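PDB 1ZX2: UBP3-associated protein BRE5 from Saccharomyces cerevisiae, which serves as the cofactor of the deubiquitinating enzyme Ubp3, its NTF2-like domain being the part described here. Local coordinates for residues Leu100-Gly105 against Cys118-Leu123. Sequence-based numbering, arbitrary orientation.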
loop_
_atom_site.group_PDB
_atom_site.type_symbol
_atom_site.label_atom_id
_atom_site.label_comp_id
_atom_site.label_asym_id
_atom_site.label_seq_id
_atom_site.Cartn_x
_atom_site.Cartn_y
_atom_site.Cartn_z
ATOM N N LEU A 100 -6.660 -3.926 -2.446
ATOM C CA LEU A 100 -5.444 -3.217 -2.150
ATOM C C LEU A 100 -4.471 -3.424 -3.320
ATOM O O LEU A 100 -4.249 -4.543 -3.734
ATOM C CB LEU A 100 -4.829 -3.830 -0.886
ATOM C CG LEU A 100 -3.429 -3.392 -0.537
ATOM C CD1 LEU A 100 -3.426 -1.916 -0.133
ATOM C CD2 LEU A 100 -2.896 -4.252 0.651
ATOM N N ILE A 101 -3.940 -2.342 -3.850
ATOM C CA ILE A 101 -2.910 -2.325 -4.874
ATOM C C ILE A 101 -1.707 -1.608 -4.383
ATOM O O ILE A 101 -1.847 -0.511 -3.796
ATOM C CB ILE A 101 -3.434 -1.551 -6.149
ATOM C CG1 ILE A 101 -4.690 -2.192 -6.684
ATOM C CG2 ILE A 101 -2.452 -1.591 -7.270
ATOM C CD1 ILE A 101 -5.390 -1.488 -7.827
ATOM N N MET A 102 -0.507 -2.142 -4.664
ATOM C CA MET A 102 0.725 -1.410 -4.432
ATOM C C MET A 102 1.483 -1.483 -5.717
ATOM O O MET A 102 1.663 -2.583 -6.240
ATOM C CB MET A 102 1.579 -2.038 -3.302
ATOM C CG MET A 102 2.823 -1.201 -2.869
ATOM S SD MET A 102 3.836 -1.974 -1.488
ATOM C CE MET A 102 4.691 -3.011 -2.533
ATOM N N ALA A 103 1.920 -0.357 -6.248
ATOM C CA ALA A 103 2.677 -0.348 -7.478
ATOM C C ALA A 103 3.940 0.471 -7.265
ATOM O O ALA A 103 3.919 1.471 -6.516
ATOM C CB ALA A 103 1.849 0.232 -8.631
ATOM N N THR A 104 5.061 0.018 -7.830
ATOM C CA THR A 104 6.260 0.817 -7.853
ATOM C C THR A 104 6.619 1.086 -9.288
ATOM O O THR A 104 6.160 0.376 -10.204
ATOM C CB THR A 104 7.439 0.140 -7.122
ATOM O OG1 THR A 104 7.875 -1.065 -7.783
ATOM C CG2 THR A 104 7.014 -0.296 -5.689
ATOM N N GLY A 105 7.454 2.083 -9.490
ATOM C CA GLY A 105 7.931 2.409 -10.819
ATOM C C GLY A 105 8.712 3.697 -10.861
ATOM O O GLY A 105 9.303 4.118 -9.825
ATOM N N CYS A 118 6.430 4.891 -5.092
ATOM C CA CYS A 118 5.664 3.771 -4.580
ATOM C C CYS A 118 4.294 4.357 -4.340
ATOM O O CYS A 118 4.175 5.404 -3.708
ATOM C CB CYS A 118 6.275 3.208 -3.245
ATOM S SG CYS A 118 5.297 1.760 -2.682
ATOM N N GLN A 119 3.267 3.707 -4.885
ATOM C CA GLN A 119 1.875 4.157 -4.735
ATOM C C GLN A 119 1.006 3.002 -4.309
ATOM O O GLN A 119 1.104 1.935 -4.873
ATOM C CB GLN A 119 1.347 4.665 -6.060
ATOM C CG GLN A 119 -0.120 5.288 -6.022
ATOM C CD GLN A 119 -0.311 6.355 -7.079
ATOM O OE1 GLN A 119 -0.993 7.385 -6.848
ATOM N NE2 GLN A 119 0.188 6.090 -8.239
ATOM N N THR A 120 0.082 3.275 -3.409
ATOM C CA THR A 120 -0.876 2.332 -2.941
ATOM C C THR A 120 -2.245 2.898 -3.118
ATOM O O THR A 120 -2.447 4.068 -2.837
ATOM C CB THR A 120 -0.636 2.074 -1.434
ATOM O OG1 THR A 120 0.679 1.472 -1.282
ATOM C CG2 THR A 120 -1.552 0.998 -1.001
ATOM N N PHE A 121 -3.183 2.058 -3.530
ATOM C CA PHE A 121 -4.589 2.403 -3.631
ATOM C C PHE A 121 -5.375 1.412 -2.865
ATOM O O PHE A 121 -5.041 0.241 -2.876
ATOM C CB PHE A 121 -5.043 2.240 -5.087
ATOM C CG PHE A 121 -4.404 3.190 -6.056
ATOM C CD1 PHE A 121 -3.349 2.777 -6.857
ATOM C CD2 PHE A 121 -4.865 4.466 -6.180
ATOM C CE1 PHE A 121 -2.763 3.608 -7.771
ATOM C CE2 PHE A 121 -4.278 5.354 -7.154
ATOM C CZ PHE A 121 -3.254 4.919 -7.928
ATOM N N ILE A 122 -6.499 1.843 -2.282
ATOM C CA ILE A 122 -7.556 0.901 -1.926
ATOM C C ILE A 122 -8.771 1.267 -2.762
ATOM O O ILE A 122 -9.183 2.408 -2.805
ATOM C CB ILE A 122 -7.836 0.925 -0.433
ATOM C CG1 ILE A 122 -6.673 0.346 0.347
ATOM C CG2 ILE A 122 -9.102 0.145 -0.066
ATOM C CD1 ILE A 122 -6.723 0.473 1.867
ATOM N N LEU A 123 -9.391 0.263 -3.376
ATOM C CA LEU A 123 -10.601 0.384 -4.174
ATOM C C LEU A 123 -11.739 -0.330 -3.508
ATOM O O LEU A 123 -11.596 -1.494 -3.040
ATOM C CB LEU A 123 -10.389 -0.302 -5.496
ATOM C CG LEU A 123 -9.194 0.010 -6.367
ATOM C CD1 LEU A 123 -9.206 -0.775 -7.641
ATOM C CD2 LEU A 123 -9.175 1.524 -6.643
#
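With CG2 of Thr-120 anti to the backbone N (chi1 -63° for OG1) and CG of Leu-100 likewise anti (chi1 170°), the threonine methyl meets CD1 of Leu-100 at 3.6 Å, the two side chains crossing at a slant. That methyl also rests 3.2 Å from the carbonyl O of Ile-101. Leu-100 CD1 reaches on to CG1 of Ile-122, while CG of Met-102 lies 3.9 Å from SG of Cys-118, continuing the row of side chains on this face. Thr-120 OG1 is buried without a polar partner; an alanine here would probably leave Leu-100 CD1 and Met-102 CG without their neighbour across the strands and open a gap between them.

The pairing illustrates how antiparallel strands bond at every second residue. Ile-101 faces Phe-121, and Ala-103 faces Gln-119, in hydrogen-bonded pairs; the bond from Ile-101 N to Phe-121 O, 3.0 Å, is almost straight (177°), and that from Ala-103 N to Gln-119 O is 2.8 Å.

On the opposite face, Ile-101 CD1 meets CD1 of Leu-123, whose end swings toward it, at 3.9 Å, and the Phe-121 ring packs edge-to-face with Phe-13 and Tyr-17 of helix 6-23. The hairpin lies inside the curved NTF2-like sheet, between strands 80-92 and 132-141, while Thr-120 and Cys-118 each pack on their own counterpart in the second subunit, and Leu-100 on Ile-138 of that subunit.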